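Local coordinates for putative silent information regulator 2 (PDB 5OL0), which probably removes acetyl groups from lysine side chains of proteins at the expense of NAD, as a zinc-containing class I sirtuin thought to regulate gene expression, at residues A[37-42]-A[212-217]; A[124-129]-A[144-149]. All coordinates share one frame; numbering follows the deposited sequence.

Contact 1 (A[37-42]-A[212-217]); sequences LVLVGA and ELVIII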
loop_
_atom_site.group_PDB
_atom_site.type_symbol
_atom_site.label_atom_id
_atom_site.label_comp_id
_atom_site.label_asym_id
_atom_site.label_seq_id
_atom_site.Cartn_x
_atom_site.Cartn_y
_atom_site.Cartn_z
ATOM N N LEU A 37 -13.062 2.169 3.555
ATOM C CA LEU A 37 -11.634 2.398 3.739
ATOM C C LEU A 37 -10.898 1.260 3.041
ATOM O O LEU A 37 -11.133 0.098 3.338
ATOM C CB LEU A 37 -11.314 2.418 5.213
ATOM C CG LEU A 37 -9.838 2.525 5.592
ATOM C CD1 LEU A 37 -9.307 3.894 5.268
ATOM C CD2 LEU A 37 -9.694 2.256 7.062
ATOM N N VAL A 38 -10.037 1.606 2.097
ATOM C CA VAL A 38 -9.282 0.597 1.396
ATOM C C VAL A 38 -7.864 0.769 1.824
ATOM O O VAL A 38 -7.305 1.873 1.762
ATOM C CB VAL A 38 -9.391 0.760 -0.138
ATOM C CG1 VAL A 38 -8.626 -0.380 -0.885
ATOM C CG2 VAL A 38 -10.835 0.746 -0.560
ATOM N N LEU A 39 -7.277 -0.324 2.254
ATOM C CA LEU A 39 -5.844 -0.433 2.551
ATOM C C LEU A 39 -5.135 -1.333 1.562
ATOM O O LEU A 39 -5.621 -2.433 1.237
ATOM C CB LEU A 39 -5.642 -1.059 3.939
ATOM C CG LEU A 39 -6.484 -0.469 5.049
ATOM C CD1 LEU A 39 -6.111 -1.081 6.385
ATOM C CD2 LEU A 39 -6.326 1.044 5.135
ATOM N N VAL A 40 -3.941 -0.922 1.144
ATOM C CA VAL A 40 -3.254 -1.545 0.066
ATOM C C VAL A 40 -1.835 -1.863 0.455
ATOM O O VAL A 40 -1.181 -1.021 1.024
ATOM C CB VAL A 40 -3.232 -0.609 -1.172
ATOM C CG1 VAL A 40 -2.665 -1.367 -2.359
ATOM C CG2 VAL A 40 -4.619 -0.132 -1.537
ATOM N N GLY A 41 -1.348 -3.065 0.139
ATOM C CA GLY A 41 0.071 -3.408 0.343
ATOM C C GLY A 41 0.698 -4.115 -0.855
ATOM O O GLY A 41 0.108 -4.160 -1.911
ATOM N N ALA A 42 1.847 -4.772 -0.640
ATOM C CA ALA A 42 2.719 -5.262 -1.707
ATOM C C ALA A 42 2.007 -6.315 -2.591
ATOM O O ALA A 42 2.252 -6.379 -3.793
ATOM C CB ALA A 42 3.982 -5.854 -1.126
ATOM N N GLU A 212 -17.381 2.310 7.331
ATOM C CA GLU A 212 -18.512 1.345 7.300
ATOM C C GLU A 212 -18.064 -0.038 6.806
ATOM O O GLU A 212 -18.812 -0.989 6.872
ATOM C CB GLU A 212 -19.603 1.849 6.326
ATOM C CG GLU A 212 -20.393 3.025 6.850
ATOM C CD GLU A 212 -21.220 3.816 5.792
ATOM O OE1 GLU A 212 -21.059 3.731 4.547
ATOM O OE2 GLU A 212 -22.052 4.602 6.268
ATOM N N LEU A 213 -16.843 -0.109 6.270
ATOM C CA LEU A 213 -16.300 -1.286 5.625
ATOM C C LEU A 213 -14.824 -1.023 5.365
ATOM O O LEU A 213 -14.430 0.105 4.959
ATOM C CB LEU A 213 -17.015 -1.589 4.316
ATOM C CG LEU A 213 -16.430 -2.732 3.499
ATOM C CD1 LEU A 213 -16.547 -4.077 4.193
ATOM C CD2 LEU A 213 -17.062 -2.739 2.122
ATOM N N VAL A 214 -14.018 -2.052 5.598
ATOM C CA VAL A 214 -12.611 -1.974 5.334
ATOM C C VAL A 214 -12.241 -3.181 4.464
ATOM O O VAL A 214 -12.741 -4.279 4.674
ATOM C CB VAL A 214 -11.784 -1.775 6.607
ATOM C CG1 VAL A 214 -12.001 -2.858 7.593
ATOM C CG2 VAL A 214 -10.306 -1.689 6.280
ATOM N N ILE A 215 -11.503 -2.911 3.393
ATOM C CA ILE A 215 -11.069 -3.921 2.452
ATOM C C ILE A 215 -9.581 -3.728 2.431
ATOM O O ILE A 215 -9.081 -2.609 2.168
ATOM C CB ILE A 215 -11.614 -3.669 1.020
ATOM C CG1 ILE A 215 -13.152 -3.632 1.018
ATOM C CG2 ILE A 215 -11.097 -4.738 0.064
ATOM C CD1 ILE A 215 -13.758 -3.361 -0.371
ATOM N N ILE A 216 -8.866 -4.811 2.726
ATOM C CA ILE A 216 -7.460 -4.772 3.052
ATOM C C ILE A 216 -6.800 -5.693 2.053
ATOM O O ILE A 216 -7.000 -6.921 2.121
ATOM C CB ILE A 216 -7.245 -5.327 4.483
ATOM C CG1 ILE A 216 -8.066 -4.527 5.466
ATOM C CG2 ILE A 216 -5.742 -5.434 4.859
ATOM C CD1 ILE A 216 -8.168 -5.158 6.866
ATOM N N ILE A 217 -6.067 -5.120 1.089
ATOM C CA ILE A 217 -5.609 -5.904 -0.052
ATOM C C ILE A 217 -4.107 -6.020 -0.085
ATOM O O ILE A 217 -3.364 -5.042 -0.429
ATOM C CB ILE A 217 -6.070 -5.307 -1.380
ATOM C CG1 ILE A 217 -7.565 -4.959 -1.286
ATOM C CG2 ILE A 217 -5.660 -6.269 -2.518
ATOM C CD1 ILE A 217 -8.189 -4.324 -2.506
#

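Contact 2 (A[124-129]-A[144-149]); sequences CTQNID and EAHGSF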
loop_
_atom_site.group_PDB
_atom_site.type_symbol
_atom_site.label_atom_id
_atom_site.label_comp_id
_atom_site.label_asym_id
_atom_site.label_seq_id
_atom_site.Cartn_x
_atom_site.Cartn_y
_atom_site.Cartn_z
ATOM N N CYS A 124 -5.572 4.079 1.700
ATOM C CA CYS A 124 -4.295 4.224 2.419
ATOM C C CYS A 124 -3.415 3.095 1.945
ATOM O O CYS A 124 -3.777 1.928 2.120
ATOM C CB CYS A 124 -4.534 4.077 3.903
ATOM S SG CYS A 124 -5.513 5.428 4.695
ATOM N N THR A 125 -2.262 3.425 1.389
ATOM C CA THR A 125 -1.359 2.422 0.808
ATOM C C THR A 125 -0.023 2.448 1.536
ATOM O O THR A 125 0.482 3.479 1.895
ATOM C CB THR A 125 -1.152 2.677 -0.693
ATOM O OG1 THR A 125 -0.293 1.689 -1.254
ATOM C CG2 THR A 125 -0.569 4.091 -1.011
ATOM N N GLN A 126 0.522 1.297 1.800
ATOM C CA GLN A 126 1.864 1.189 2.280
ATOM C C GLN A 126 2.860 0.943 1.130
ATOM O O GLN A 126 4.051 0.954 1.356
ATOM C CB GLN A 126 1.963 0.095 3.344
ATOM C CG GLN A 126 1.642 -1.318 2.990
ATOM C CD GLN A 126 1.760 -2.215 4.225
ATOM O OE1 GLN A 126 2.729 -2.171 4.945
ATOM N NE2 GLN A 126 0.811 -2.987 4.455
ATOM N N ASN A 127 2.370 0.823 -0.098
ATOM C CA ASN A 127 3.234 0.672 -1.253
ATOM C C ASN A 127 3.878 2.030 -1.602
ATOM O O ASN A 127 3.330 3.143 -1.314
ATOM C CB ASN A 127 2.452 0.115 -2.439
ATOM C CG ASN A 127 2.015 -1.311 -2.247
ATOM O OD1 ASN A 127 2.574 -2.057 -1.401
ATOM N ND2 ASN A 127 1.058 -1.751 -3.100
ATOM N N ILE A 128 5.046 1.942 -2.239
ATOM C CA ILE A 128 5.782 3.150 -2.616
ATOM C C ILE A 128 5.858 3.256 -4.114
ATOM O O ILE A 128 6.712 3.947 -4.645
ATOM C CB ILE A 128 7.149 3.152 -1.945
ATOM C CG1 ILE A 128 8.056 1.982 -2.406
ATOM C CG2 ILE A 128 6.942 3.080 -0.454
ATOM C CD1 ILE A 128 9.376 1.939 -1.640
ATOM N N ASP A 129 4.930 2.582 -4.801
ATOM C CA ASP A 129 4.987 2.500 -6.257
ATOM C C ASP A 129 4.170 3.568 -6.965
ATOM O O ASP A 129 4.145 3.582 -8.166
ATOM C CB ASP A 129 4.623 1.081 -6.720
ATOM C CG ASP A 129 3.234 0.587 -6.215
ATOM O OD1 ASP A 129 2.319 1.432 -6.023
ATOM O OD2 ASP A 129 3.069 -0.672 -6.022
ATOM N N GLU A 144 -0.556 8.116 0.685
ATOM C CA GLU A 144 0.703 7.389 0.458
ATOM C C GLU A 144 1.401 7.373 1.770
ATOM O O GLU A 144 2.243 8.215 2.003
ATOM C CB GLU A 144 1.556 8.102 -0.629
ATOM C CG GLU A 144 1.010 7.794 -2.019
ATOM C CD GLU A 144 1.652 8.529 -3.193
ATOM O OE1 GLU A 144 2.062 9.676 -3.006
ATOM O OE2 GLU A 144 1.694 7.978 -4.320
ATOM N N ALA A 145 1.049 6.429 2.648
ATOM C CA ALA A 145 1.532 6.473 4.005
ATOM C C ALA A 145 3.046 6.301 4.196
ATOM O O ALA A 145 3.581 6.706 5.233
ATOM C CB ALA A 145 0.802 5.437 4.850
ATOM N N HIS A 146 3.705 5.701 3.211
ATOM C CA HIS A 146 5.140 5.510 3.179
ATOM C C HIS A 146 5.822 6.232 2.053
ATOM O O HIS A 146 6.914 5.857 1.665
ATOM C CB HIS A 146 5.459 4.039 3.065
ATOM C CG HIS A 146 5.055 3.272 4.283
ATOM N ND1 HIS A 146 4.885 1.902 4.284
ATOM C CD2 HIS A 146 4.774 3.689 5.539
ATOM C CE1 HIS A 146 4.489 1.517 5.479
ATOM N NE2 HIS A 146 4.407 2.585 6.258
ATOM N N GLY A 147 5.165 7.250 1.543
ATOM C CA GLY A 147 5.686 8.074 0.438
ATOM C C GLY A 147 5.788 7.354 -0.869
ATOM O O GLY A 147 5.056 6.394 -1.104
ATOM N N SER A 148 6.714 7.826 -1.715
ATOM C CA SER A 148 6.932 7.294 -3.066
ATOM C C SER A 148 8.141 7.968 -3.709
ATOM O O SER A 148 8.800 8.863 -3.073
ATOM C CB SER A 148 5.709 7.587 -3.972
ATOM O OG SER A 148 5.734 8.941 -4.450
ATOM N N PHE A 149 8.423 7.540 -4.955
ATOM C CA PHE A 149 9.550 8.067 -5.775
ATOM C C PHE A 149 9.207 9.291 -6.624
ATOM O O PHE A 149 9.895 9.624 -7.633
ATOM C CB PHE A 149 10.133 6.964 -6.647
ATOM C CG PHE A 149 10.996 5.971 -5.894
ATOM C CD1 PHE A 149 10.457 5.165 -4.894
ATOM C CD2 PHE A 149 12.332 5.821 -6.202
ATOM C CE1 PHE A 149 11.266 4.260 -4.202
ATOM C CE2 PHE A 149 13.150 4.954 -5.491
ATOM C CZ PHE A 149 12.611 4.164 -4.487
HETATM O O HOH W 1 3.085 5.138 0.347
HETATM O O HOH W 2 6.932 5.412 -6.690
#

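Contact 1 (A[37-42]-A[212-217])
Leu37 opens a parallel pairing with strand 213-217 in the middle of the sirtuin's Rossmann-fold sheet, its N bonded to Leu213 O at 2.8 Å. Its carbonyl O then accepts from Ile215 N, while its side chain lies alongside that of Val214, both pointing the same way. CG of Leu37, anti to the backbone N (chi1 175°), carries CD2 to within 4.1 Å of Val214 CG2.

Val38 turns to the other face of the sheet, where its CG1 approaches Ile217 CD1 at 4.3 Å and helix 106-116 covers the pair. Leu39 returns to the Val214 face. Its N binds Ile215 O and its O receives Ile217 N over 2.7 Å in a nearly straight bond (173°), so both backbone polar groups are used within this pairing. CD1 of Leu39 lies beside Ile216 CG1, and Leu39 CG meets Val214 CG2, so Leu39 touches both residues on this face. Val40 turns its backbone polar groups to Cys124 and Gln126 on the other side, and its side chain packs on Ile111 of helix 106-116. Where the strand gives way to loop, Gly41 N reaches Ile217 O at 2.9 Å, the donor tilted 25° from the carbonyl plane.

Contact 2 (A[124-129]-A[144-149])
His146 ND1 donates to the carbonyl O of Gln126 at 3.2 Å, joining the inferred proton acceptor to a loop that probably binds NAD, at the C-terminal ends of the strands of the sirtuin's Rossmann-fold sheet. The bond is bent (136° at the hydrogen): the oxygen offers a lone pair in its carbonyl plane but lies 27° out of the imidazole plane. Gln126 also lies alongside the ring, CB being 3.6 Å from His146 CE1, with its amide plane turned steeply from the imidazole. Together these contacts would limit rotation of the imidazole, which also packs on a modified side chain of the bound peptide.

Next to it, Ile128 lays CG2 over the backbone of His146, 3.5 Å from its carbonyl O. CG1 sits between the backbone N and the carbonyl carbon (chi1 64°), and from there the extended branch carries CD1 to the edge of the Phe149 ring, in its plane, 3.9 Å from CE1. Trp98 meets Phe149 edge-to-face.

Further out come the backbone bonds. Ala145 N binds Thr125 O where strand 120-125 ends, and the type I turn from Glu144 to Gly147 presents His146 to the loop. Water 1 accepts from His146 N and lies 2.6 Å from Asn127 O and close to Gly147 O, joining the two segments; water 2 links Ile128 O to Phe149 N. Thr125 CG2 packs beside Glu144 CG, while the Thr125 hydroxyl, also hydrogen-bonded to Glu132, closes an ST turn by accepting from Asn127 N at 3.0 Å.

How the contacts relate
From the N terminus the chain first lays down strand 36-40, the partner that contact 1 will join to strand 213-217 only after 169 further residues. Within that large loop, strand 120-125 comes to lie on the other side of strand 36-40 and runs on into contact 2, whose much smaller loop, holding helix 131-134 and most of strand 142-144, closes at 144-149. Contact 2 is therefore nested in contact 1. Strand 36-40 serves both neighbours: Val38 O lies 2.8 Å from Cys124 N, probably hydrogen-bonded, and beyond the strand ends Gly41 O has a weak bond with Asn127 ND2. Contact 1 ties the sheet's middle together, contact 2 its 142-144 edge.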